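Local coordinates for protein UDP-N-acetylglucosamine pyrophosphorylase (Entamoeba histolytica, PDB 3OC9) that probably catalyses the transfer of a uridylyl group from UTP to N-acetylglucosamine 1-phosphate, giving UDP-N-acetylglucosamine and diphosphate, at residues F58-P61 against S67-Q70; C210-K215 against F330-A335; R382-F385 against G389-E392. One frame throughout, in Å; residues are numbered along the deposited sequence.

How the contacts relate
The three contacts follow one another along the chain, with centres 21 to 22 Å apart and no direct touch between them; their nearest atoms lie about 7 to 8 Å apart. Contact 1 lies at the start of helix 68-87, and the same helix is met further along by Phe-385 and Arg-382 of contact 3. Contact 2 belongs to the large mixed sheet, linking strand 209-215 to the segment after strand 322-326. Lys-192 and Asp-195 lie between contacts 2 and 3: they bond to the salt-bridge residues and touch Phe-385. Helix 347-364 borders contacts 1 and 2, so distant parts of the sequence are gathered around shared helices of the nucleotidyltransferase fold.

Contact 1. Residues F58-P61 against S67-Q70; sequences FVLP and SIFQ
With CG1 anti to the carbonyl carbon (chi1 -64°), Ile-68 sets its CG1 methylene against Leu-60, whose CG is likewise anti to its own carbonyl carbon and whose CD1 end comes nearer to it; Ile-68 CD1 runs on toward Phe-58 CB. The two side chains cross at about a right angle, Leu-60 CD1 lying 4.1 Å from Ile-68 CG1. Beside this apolar touch, Phe-58 O accepts the backbone N-H of Ile-68 at 3.2 Å; the N-H points at it with a moderate bend of 146°. The same carbonyl also meets Ser-67 CA, by a weaker CA-H...O contact. Val-59 and Ser-67 form an antiparallel non-hydrogen-bonded pair with CA atoms 4.0 Å apart and their side chains on one face. Ser-67 is also the N-cap of the following helix: its OG accepts from Gln-70 N at 3.1 Å and is further hydrogen-bonded to Tyr-111 OH. The small hairpin of strands 59-60 and 66-67 thus runs straight into helix 68-87. Helix 105-114 supplies Tyr-111 beside the cap, while Phe-58 rests on Val-347 of helix 347-364 and on Leu-49, in the glycine-rich loop after strand 36-41.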
ATOM      1  N   PHE A  58      -1.664 -14.332  -4.814  1.00 26.32           N
ATOM      2  CA  PHE A  58      -3.123 -14.640  -4.894  1.00 27.05           C
ATOM      3  C   PHE A  58      -3.740 -14.217  -6.213  1.00 27.24           C
ATOM      4  O   PHE A  58      -3.582 -13.069  -6.627  1.00 25.94           O
ATOM      5  CB  PHE A  58      -3.909 -13.983  -3.740  1.00 27.06           C
ATOM      6  CG  PHE A  58      -5.399 -14.352  -3.726  1.00 29.51           C
ATOM      7  CD1 PHE A  58      -6.347 -13.519  -4.329  1.00 28.62           C
ATOM      8  CD2 PHE A  58      -5.833 -15.549  -3.146  1.00 32.10           C
ATOM      9  CE1 PHE A  58      -7.720 -13.848  -4.333  1.00 29.21           C
ATOM     10  CE2 PHE A  58      -7.214 -15.904  -3.150  1.00 33.03           C
ATOM     11  CZ  PHE A  58      -8.150 -15.031  -3.739  1.00 30.56           C
ATOM     12  N   VAL A  59      -4.453 -15.144  -6.869  1.00 27.60           N
ATOM     13  CA  VAL A  59      -5.050 -14.895  -8.191  1.00 28.17           C
ATOM     14  C   VAL A  59      -6.496 -14.362  -8.065  1.00 28.31           C
ATOM     15  O   VAL A  59      -7.394 -15.087  -7.622  1.00 29.06           O
ATOM     16  CB  VAL A  59      -5.017 -16.186  -9.066  1.00 27.96           C
ATOM     17  CG1 VAL A  59      -5.564 -15.929 -10.498  1.00 28.45           C
ATOM     18  CG2 VAL A  59      -3.583 -16.757  -9.112  1.00 29.44           C
ATOM     19  N   LEU A  60      -6.714 -13.107  -8.461  1.00 28.41           N
ATOM     20  CA  LEU A  60      -8.059 -12.498  -8.419  1.00 29.09           C
ATOM     21  C   LEU A  60      -9.013 -13.133  -9.460  1.00 29.23           C
ATOM     22  O   LEU A  60      -8.676 -13.201 -10.636  1.00 29.20           O
ATOM     23  CB  LEU A  60      -7.943 -10.981  -8.616  1.00 28.93           C
ATOM     24  CG  LEU A  60      -6.962 -10.364  -7.595  1.00 30.82           C
ATOM     25  CD1 LEU A  60      -6.222  -9.130  -8.134  1.00 33.92           C
ATOM     26  CD2 LEU A  60      -7.698 -10.046  -6.312  1.00 33.29           C
ATOM     27  N   PRO A  61     -10.226 -13.564  -9.038  1.00 30.17           N
ATOM     28  CA  PRO A  61     -11.106 -14.242 -10.016  1.00 31.13           C
ATOM     29  C   PRO A  61     -11.890 -13.307 -10.958  1.00 31.04           C
ATOM     30  O   PRO A  61     -13.125 -13.352 -10.980  1.00 31.75           O
ATOM     31  CB  PRO A  61     -12.056 -15.054  -9.118  1.00 32.15           C
ATOM     32  CG  PRO A  61     -12.173 -14.201  -7.854  1.00 32.84           C
ATOM     33  CD  PRO A  61     -10.793 -13.573  -7.675  1.00 29.98           C
ATOM     34  N   SER A  67      -2.797 -12.293 -10.838  1.00 26.11           N
ATOM     35  CA  SER A  67      -2.351 -12.152  -9.442  1.00 25.21           C
ATOM     36  C   SER A  67      -2.179 -10.679  -9.044  1.00 23.97           C
ATOM     37  O   SER A  67      -2.060  -9.806  -9.914  1.00 23.83           O
ATOM     38  CB  SER A  67      -1.023 -12.887  -9.183  1.00 25.14           C
ATOM     39  OG  SER A  67       0.070 -12.259  -9.848  1.00 25.61           O
ATOM     40  N   ILE A  68      -2.143 -10.427  -7.735  1.00 23.20           N
ATOM     41  CA  ILE A  68      -1.874  -9.069  -7.194  1.00 22.66           C
ATOM     42  C   ILE A  68      -0.504  -8.559  -7.698  1.00 21.96           C
ATOM     43  O   ILE A  68      -0.387  -7.405  -8.165  1.00 21.61           O
ATOM     44  CB  ILE A  68      -1.976  -9.047  -5.626  1.00 23.15           C
ATOM     45  CG1 ILE A  68      -3.420  -9.368  -5.157  1.00 24.54           C
ATOM     46  CG2 ILE A  68      -1.484  -7.711  -5.044  1.00 21.36           C
ATOM     47  CD1 ILE A  68      -3.555  -9.643  -3.640  1.00 26.21           C
ATOM     48  N   PHE A  69       0.527  -9.410  -7.618  1.00 22.65           N
ATOM     49  CA  PHE A  69       1.864  -9.059  -8.150  1.00 21.92           C
ATOM     50  C   PHE A  69       1.836  -8.697  -9.652  1.00 22.31           C
ATOM     51  O   PHE A  69       2.531  -7.749 -10.062  1.00 21.98           O
ATOM     52  CB  PHE A  69       2.911 -10.175  -7.924  1.00 22.32           C
ATOM     53  CG  PHE A  69       3.496 -10.266  -6.498  1.00 22.28           C
ATOM     54  CD1 PHE A  69       3.660  -9.143  -5.680  1.00 23.53           C
ATOM     55  CD2 PHE A  69       3.956 -11.504  -6.023  1.00 25.23           C
ATOM     56  CE1 PHE A  69       4.233  -9.261  -4.386  1.00 24.95           C
ATOM     57  CE2 PHE A  69       4.540 -11.631  -4.745  1.00 26.22           C
ATOM     58  CZ  PHE A  69       4.662 -10.507  -3.922  1.00 24.75           C
ATOM     59  N   GLN A  70       1.064  -9.440 -10.468  1.00 21.96           N
ATOM     60  CA  GLN A  70       0.916  -9.125 -11.911  1.00 22.29           C
ATOM     61  C   GLN A  70       0.251  -7.737 -12.163  1.00 22.03           C
ATOM     62  O   GLN A  70       0.691  -7.013 -13.068  1.00 21.60           O
ATOM     63  CB  GLN A  70       0.168 -10.243 -12.690  1.00 23.85           C
ATOM     64  CG  GLN A  70       0.009  -9.930 -14.220  1.00 24.81           C
ATOM     65  CD  GLN A  70      -0.515 -11.118 -15.061  1.00 30.33           C
ATOM     66  OE1 GLN A  70      -0.759 -12.220 -14.548  1.00 31.77           O
ATOM     67  NE2 GLN A  70      -0.672 -10.888 -16.370  1.00 30.54           N
TER

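Contact 2. Residues C210-K215 against F330-A335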
ATOM      1  N   CYS A 210       4.781  12.810   2.453  1.00 17.02           N
ATOM      2  CA  CYS A 210       3.449  13.152   1.934  1.00 17.42           C
ATOM      3  C   CYS A 210       2.480  11.992   2.308  1.00 17.31           C
ATOM      4  O   CYS A 210       2.651  10.837   1.824  1.00 17.01           O
ATOM      5  CB  CYS A 210       3.494  13.397   0.408  1.00 18.28           C
ATOM      6  SG  CYS A 210       1.862  13.852  -0.372  1.00 20.37           S
ATOM      7  N   ILE A 211       1.470  12.292   3.138  1.00 16.02           N
ATOM      8  CA  ILE A 211       0.539  11.261   3.696  1.00 15.95           C
ATOM      9  C   ILE A 211      -0.839  11.315   2.994  1.00 16.26           C
ATOM     10  O   ILE A 211      -1.538  12.333   3.132  1.00 16.14           O
ATOM     11  CB  ILE A 211       0.298  11.466   5.242  1.00 16.37           C
ATOM     12  CG1 ILE A 211       1.632  11.563   6.003  1.00 16.98           C
ATOM     13  CG2 ILE A 211      -0.577  10.323   5.828  1.00 15.19           C
ATOM     14  CD1 ILE A 211       1.500  12.037   7.531  1.00 17.60           C
ATOM     15  N   LYS A 212      -1.221  10.251   2.263  1.00 15.24           N
ATOM     16  CA  LYS A 212      -2.595  10.161   1.681  1.00 16.20           C
ATOM     17  C   LYS A 212      -3.651   9.816   2.762  1.00 16.03           C
ATOM     18  O   LYS A 212      -3.418   8.941   3.612  1.00 16.66           O
ATOM     19  CB  LYS A 212      -2.663   9.184   0.460  1.00 15.98           C
ATOM     20  CG  LYS A 212      -2.213   9.874  -0.887  1.00 15.42           C
ATOM     21  CD  LYS A 212      -2.113   8.888  -2.079  1.00 14.38           C
ATOM     22  CE  LYS A 212      -2.096   9.626  -3.446  1.00 17.05           C
ATOM     23  NZ  LYS A 212      -2.027   8.639  -4.631  1.00 17.89           N
ATOM     24  N   ILE A 213      -4.796  10.516   2.733  1.00 16.44           N
ATOM     25  CA  ILE A 213      -5.876  10.304   3.722  1.00 16.16           C
ATOM     26  C   ILE A 213      -7.249  10.190   3.050  1.00 17.33           C
ATOM     27  O   ILE A 213      -7.441  10.679   1.913  1.00 17.36           O
ATOM     28  CB  ILE A 213      -5.902  11.403   4.883  1.00 15.24           C
ATOM     29  CG1 ILE A 213      -6.272  12.821   4.373  1.00 15.82           C
ATOM     30  CG2 ILE A 213      -4.542  11.436   5.640  1.00 15.29           C
ATOM     31  CD1 ILE A 213      -7.844  13.124   4.260  1.00 16.38           C
ATOM     32  N   VAL A 214      -8.179   9.545   3.753  1.00 18.26           N
ATOM     33  CA  VAL A 214      -9.616   9.617   3.415  1.00 19.37           C
ATOM     34  C   VAL A 214     -10.356  10.390   4.528  1.00 19.37           C
ATOM     35  O   VAL A 214     -10.056  10.222   5.717  1.00 20.38           O
ATOM     36  CB  VAL A 214     -10.263   8.193   3.193  1.00 19.22           C
ATOM     37  CG1 VAL A 214      -9.687   7.514   1.934  1.00 21.31           C
ATOM     38  CG2 VAL A 214     -10.103   7.245   4.467  1.00 19.37           C
ATOM     39  N   LYS A 215     -11.318  11.235   4.155  1.00 20.77           N
ATOM     40  CA  LYS A 215     -12.175  11.902   5.167  1.00 22.32           C
ATOM     41  C   LYS A 215     -13.045  10.912   5.971  1.00 22.94           C
ATOM     42  O   LYS A 215     -13.843  10.154   5.380  1.00 23.19           O
ATOM     43  CB  LYS A 215     -13.094  12.915   4.483  1.00 23.74           C
ATOM     44  CG  LYS A 215     -12.460  14.227   4.119  1.00 26.79           C
ATOM     45  CD  LYS A 215     -13.606  15.199   3.730  1.00 32.50           C
ATOM     46  CE  LYS A 215     -13.140  16.611   3.561  1.00 35.15           C
ATOM     47  NZ  LYS A 215     -14.219  17.454   2.925  1.00 35.97           N
ATOM     48  N   PHE A 330     -13.753   6.202  -3.933  1.00 23.04           N
ATOM     49  CA  PHE A 330     -14.241   5.621  -5.201  1.00 23.78           C
ATOM     50  C   PHE A 330     -13.095   5.430  -6.230  1.00 23.08           C
ATOM     51  O   PHE A 330     -13.142   4.547  -7.103  1.00 22.33           O
ATOM     52  CB  PHE A 330     -15.401   6.495  -5.739  1.00 24.83           C
ATOM     53  CG  PHE A 330     -15.930   6.080  -7.083  1.00 28.80           C
ATOM     54  CD1 PHE A 330     -17.027   5.210  -7.178  1.00 30.52           C
ATOM     55  CD2 PHE A 330     -15.372   6.588  -8.258  1.00 30.49           C
ATOM     56  CE1 PHE A 330     -17.532   4.822  -8.421  1.00 32.08           C
ATOM     57  CE2 PHE A 330     -15.876   6.199  -9.511  1.00 31.79           C
ATOM     58  CZ  PHE A 330     -16.957   5.320  -9.591  1.00 31.94           C
ATOM     59  N   ILE A 331     -12.066   6.269  -6.108  1.00 21.63           N
ATOM     60  CA  ILE A 331     -10.921   6.267  -7.024  1.00 21.17           C
ATOM     61  C   ILE A 331      -9.757   5.351  -6.539  1.00 21.08           C
ATOM     62  O   ILE A 331      -9.162   4.613  -7.347  1.00 21.25           O
ATOM     63  CB  ILE A 331     -10.372   7.733  -7.230  1.00 21.55           C
ATOM     64  CG1 ILE A 331     -11.473   8.699  -7.734  1.00 23.40           C
ATOM     65  CG2 ILE A 331      -9.065   7.766  -8.076  1.00 21.32           C
ATOM     66  CD1 ILE A 331     -11.866   8.551  -9.225  1.00 28.39           C
ATOM     67  N   GLU A 332      -9.416   5.401  -5.247  1.00 20.32           N
ATOM     68  CA  GLU A 332      -8.155   4.738  -4.779  1.00 20.46           C
ATOM     69  C   GLU A 332      -8.247   3.964  -3.441  1.00 21.11           C
ATOM     70  O   GLU A 332      -7.222   3.803  -2.754  1.00 21.97           O
ATOM     71  CB  GLU A 332      -6.948   5.734  -4.794  1.00 20.23           C
ATOM     72  CG  GLU A 332      -5.538   5.064  -4.930  1.00 19.52           C
ATOM     73  CD  GLU A 332      -4.315   6.013  -4.842  1.00 20.78           C
ATOM     74  OE1 GLU A 332      -3.169   5.488  -4.840  1.00 20.06           O
ATOM     75  OE2 GLU A 332      -4.470   7.258  -4.751  1.00 19.92           O
ATOM     76  N   PHE A 333      -9.430   3.438  -3.076  1.00 22.18           N
ATOM     77  CA  PHE A 333      -9.512   2.535  -1.877  1.00 23.41           C
ATOM     78  C   PHE A 333     -10.536   1.376  -1.963  1.00 23.71           C
ATOM     79  O   PHE A 333     -11.727   1.591  -1.755  1.00 24.03           O
ATOM     80  CB  PHE A 333      -9.726   3.332  -0.568  1.00 24.21           C
ATOM     81  CG  PHE A 333      -9.609   2.476   0.690  1.00 29.60           C
ATOM     82  CD1 PHE A 333      -8.367   2.171   1.226  1.00 33.97           C
ATOM     83  CD2 PHE A 333     -10.759   1.953   1.307  1.00 36.50           C
ATOM     84  CE1 PHE A 333      -8.254   1.357   2.375  1.00 36.77           C
ATOM     85  CE2 PHE A 333     -10.663   1.130   2.450  1.00 37.76           C
ATOM     86  CZ  PHE A 333      -9.410   0.840   2.980  1.00 37.68           C
ATOM     87  N   SER A 334     -10.065   0.152  -2.230  1.00 23.74           N
ATOM     88  CA  SER A 334     -10.908  -1.072  -2.087  1.00 23.74           C
ATOM     89  C   SER A 334     -10.012  -2.252  -1.686  1.00 23.74           C
ATOM     90  O   SER A 334      -9.216  -2.720  -2.503  1.00 23.40           O
ATOM     91  CB  SER A 334     -11.684  -1.379  -3.384  1.00 25.08           C
ATOM     92  OG  SER A 334     -12.649  -2.428  -3.196  1.00 24.08           O
ATOM     93  N   ALA A 335     -10.117  -2.708  -0.428  1.00 23.45           N
ATOM     94  CA  ALA A 335      -9.153  -3.689   0.133  1.00 24.18           C
ATOM     95  C   ALA A 335      -9.628  -5.140   0.039  1.00 25.08           C
ATOM     96  O   ALA A 335     -10.825  -5.394   0.144  1.00 26.25           O
ATOM     97  CB  ALA A 335      -8.825  -3.362   1.567  1.00 24.80           C
TER
HETATM   98  O   HOH W   1      -0.370   6.255  -5.044  1.00 14.99           O
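Lys-212 and Glu-332 meet in a buried salt bridge, the close point of an otherwise thin contact. Both chains are extended beyond CG and cross at about a right angle. Lys-212 NZ donates to Glu-332 OE2 at 2.8 Å, and OE2 accepts through its syn lone pair, on the side of the other oxygen; the bond from NZ to OE1 is weak at 3.4 Å, making the grip lopsided. Glu-332 holds CG anti to its backbone N (chi1 -155°), which sends the carboxylate toward the strand. A water bridges the same two groups, accepting from Lys-212 NZ at 2.9 Å and donating to Glu-332 OE1 at 2.9 Å. Away from the charges the segments barely approach: Val-214 and Phe-333 come no nearer than 4.9 Å, and both side chains lean instead on Ile-261 of strand 258-261. Asn-188 holds the backbone here, bonding to Glu-332 O and Ser-334 N. The contact joins strand 209-215 of the mixed sheet to the short helix 329-332, which follows strand 322-326, the parallel neighbour of 209-215. Lys-212 NZ has a second salt-bridge partner in Asp-195, and Glu-332 OE1 also accepts from Lys-192 N. One ammonium shared by two carboxylates, with a backbone N-H and a water completing the network, implies that several bonds together fix the positions of the lysine and glutamate ends.

Contact 3. Residues R382-F385 against G389-E392; sequences RKSF and GLKE
Ser-384 and Gly-389 close a short loop upon itself by a side-chain-to-backbone hydrogen bond, in the irregular connection between strands 377-379 and 397-399; the centre of the contact lies about 23 Å from the centre of the chain. The CA atoms of these two residues are 4.5 Å apart, the closest pair of CA atoms across the segments. Gly-389 N donates to Ser-384 OG at 3.1 Å with an N-H...O angle of 149°, a moderately bent bond. The hydroxyl is delivered by a chi1 of -163°, which sets OG opposite the backbone N and beside the carbonyl carbon, reaching across to the far arm of the loop. OG is engaged a second time by Glu-386 O, within the turn; as a carbonyl can only accept, the hydroxyl serves both as donor and as acceptor and ties together the two sides of the bend. Nearby, Gly-389, with no side chain, lets its CA come 3.8 Å from Lys-383 O. In the fold this loop lies against helix 68-87: Phe-385, turned away from the other arm, packs on Arg-75, Leu-79 and Leu-82, while Arg-382 makes a salt bridge with Glu-81. Residues 391 and 392 lie in a 3-10 segment. Leu-390 supplies the apolar part of the contact, its CG 3.8 Å from Ser-384 OG and its CD2 4.2 Å from Ser-384 CB, so the isobutyl group lies alongside the serine side chain. The same leucine touches Ala-365, just beyond helix 347-364. On the outer side, Lys-383 and Glu-392 are exposed, and their opposite charges stay apart, with Lys-383 NZ 6.4 Å from Glu-392 OE2.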
ATOM      1  N   ARG A 382      -2.337  -2.418 -17.868  1.00 28.71           N
ATOM      2  CA  ARG A 382      -1.332  -2.153 -18.908  1.00 29.77           C
ATOM      3  C   ARG A 382      -1.797  -1.112 -19.955  1.00 29.81           C
ATOM      4  O   ARG A 382      -0.966  -0.440 -20.579  1.00 30.46           O
ATOM      5  CB  ARG A 382      -0.863  -3.471 -19.575  1.00 30.25           C
ATOM      6  CG  ARG A 382       0.247  -3.331 -20.614  1.00 32.85           C
ATOM      7  CD  ARG A 382       1.605  -2.964 -19.986  1.00 34.60           C
ATOM      8  NE  ARG A 382       2.624  -2.634 -20.988  1.00 36.51           N
ATOM      9  CZ  ARG A 382       2.789  -1.439 -21.559  1.00 36.87           C
ATOM     10  NH1 ARG A 382       2.001  -0.411 -21.250  1.00 35.12           N
ATOM     11  NH2 ARG A 382       3.764  -1.270 -22.451  1.00 37.00           N
ATOM     12  N   LYS A 383      -3.114  -0.955 -20.105  1.00 29.97           N
ATOM     13  CA  LYS A 383      -3.726  -0.096 -21.149  1.00 30.60           C
ATOM     14  C   LYS A 383      -4.091   1.370 -20.793  1.00 29.84           C
ATOM     15  O   LYS A 383      -4.081   2.237 -21.677  1.00 29.42           O
ATOM     16  CB  LYS A 383      -4.969  -0.787 -21.730  1.00 31.68           C
ATOM     17  CG  LYS A 383      -4.706  -2.169 -22.340  1.00 35.00           C
ATOM     18  CD  LYS A 383      -3.937  -2.097 -23.654  1.00 39.77           C
ATOM     19  CE  LYS A 383      -4.835  -1.695 -24.822  1.00 44.05           C
ATOM     20  NZ  LYS A 383      -4.069  -1.707 -26.103  1.00 46.38           N
ATOM     21  N   SER A 384      -4.436   1.642 -19.531  1.00 28.46           N
ATOM     22  CA  SER A 384      -4.838   2.995 -19.094  1.00 27.67           C
ATOM     23  C   SER A 384      -4.518   3.147 -17.588  1.00 27.09           C
ATOM     24  O   SER A 384      -4.723   2.211 -16.815  1.00 26.56           O
ATOM     25  CB  SER A 384      -6.341   3.256 -19.388  1.00 28.44           C
ATOM     26  OG  SER A 384      -6.688   4.643 -19.340  1.00 28.23           O
ATOM     27  N   PHE A 385      -3.993   4.313 -17.203  1.00 26.00           N
ATOM     28  CA  PHE A 385      -3.711   4.650 -15.793  1.00 24.89           C
ATOM     29  C   PHE A 385      -4.943   5.305 -15.141  1.00 25.45           C
ATOM     30  O   PHE A 385      -5.478   4.792 -14.139  1.00 25.08           O
ATOM     31  CB  PHE A 385      -2.448   5.540 -15.723  1.00 24.97           C
ATOM     32  CG  PHE A 385      -2.139   6.110 -14.335  1.00 23.24           C
ATOM     33  CD1 PHE A 385      -1.801   5.269 -13.273  1.00 22.41           C
ATOM     34  CD2 PHE A 385      -2.187   7.486 -14.108  1.00 23.36           C
ATOM     35  CE1 PHE A 385      -1.504   5.801 -11.987  1.00 22.79           C
ATOM     36  CE2 PHE A 385      -1.892   8.024 -12.828  1.00 23.32           C
ATOM     37  CZ  PHE A 385      -1.564   7.169 -11.769  1.00 22.27           C
ATOM     38  N   GLY A 389      -5.896   6.504 -21.705  1.00 30.59           N
ATOM     39  CA  GLY A 389      -5.734   5.471 -22.745  1.00 31.65           C
ATOM     40  C   GLY A 389      -7.006   5.143 -23.517  1.00 32.27           C
ATOM     41  O   GLY A 389      -7.016   4.224 -24.349  1.00 32.31           O
ATOM     42  N   LEU A 390      -8.066   5.905 -23.257  1.00 32.55           N
ATOM     43  CA  LEU A 390      -9.402   5.558 -23.734  1.00 34.52           C
ATOM     44  C   LEU A 390      -9.953   6.570 -24.754  1.00 36.56           C
ATOM     45  O   LEU A 390     -11.151   6.568 -25.043  1.00 37.32           O
ATOM     46  CB  LEU A 390     -10.372   5.403 -22.551  1.00 33.68           C
ATOM     47  CG  LEU A 390      -9.917   4.517 -21.368  1.00 32.20           C
ATOM     48  CD1 LEU A 390     -10.900   4.663 -20.215  1.00 31.58           C
ATOM     49  CD2 LEU A 390      -9.750   3.049 -21.770  1.00 33.47           C
ATOM     50  N   LYS A 391      -9.080   7.410 -25.309  1.00 38.52           N
ATOM     51  CA  LYS A 391      -9.511   8.506 -26.207  1.00 40.62           C
ATOM     52  C   LYS A 391     -10.198   8.038 -27.495  1.00 42.03           C
ATOM     53  O   LYS A 391     -11.030   8.768 -28.058  1.00 42.85           O
ATOM     54  CB  LYS A 391      -8.343   9.447 -26.532  1.00 41.33           C
ATOM     55  CG  LYS A 391      -7.896  10.263 -25.330  1.00 42.21           C
ATOM     56  CD  LYS A 391      -6.798  11.254 -25.660  1.00 46.36           C
ATOM     57  CE  LYS A 391      -6.611  12.201 -24.483  1.00 47.51           C
ATOM     58  NZ  LYS A 391      -5.611  13.272 -24.758  1.00 50.44           N
ATOM     59  N   GLU A 392      -9.871   6.828 -27.938  1.00 42.25           N
ATOM     60  CA  GLU A 392     -10.451   6.258 -29.158  1.00 43.80           C
ATOM     61  C   GLU A 392     -11.953   5.990 -29.017  1.00 43.79           C
ATOM     62  O   GLU A 392     -12.643   5.748 -30.015  1.00 44.80           O
ATOM     63  CB  GLU A 392      -9.697   4.986 -29.583  1.00 43.87           C
ATOM     64  CG  GLU A 392     -10.097   3.728 -28.808  1.00 45.85           C
ATOM     65  CD  GLU A 392      -9.118   2.585 -28.969  1.00 49.32           C
ATOM     66  OE1 GLU A 392      -9.504   1.553 -29.571  1.00 52.77           O
ATOM     67  OE2 GLU A 392      -7.966   2.708 -28.494  1.00 50.63           O
TER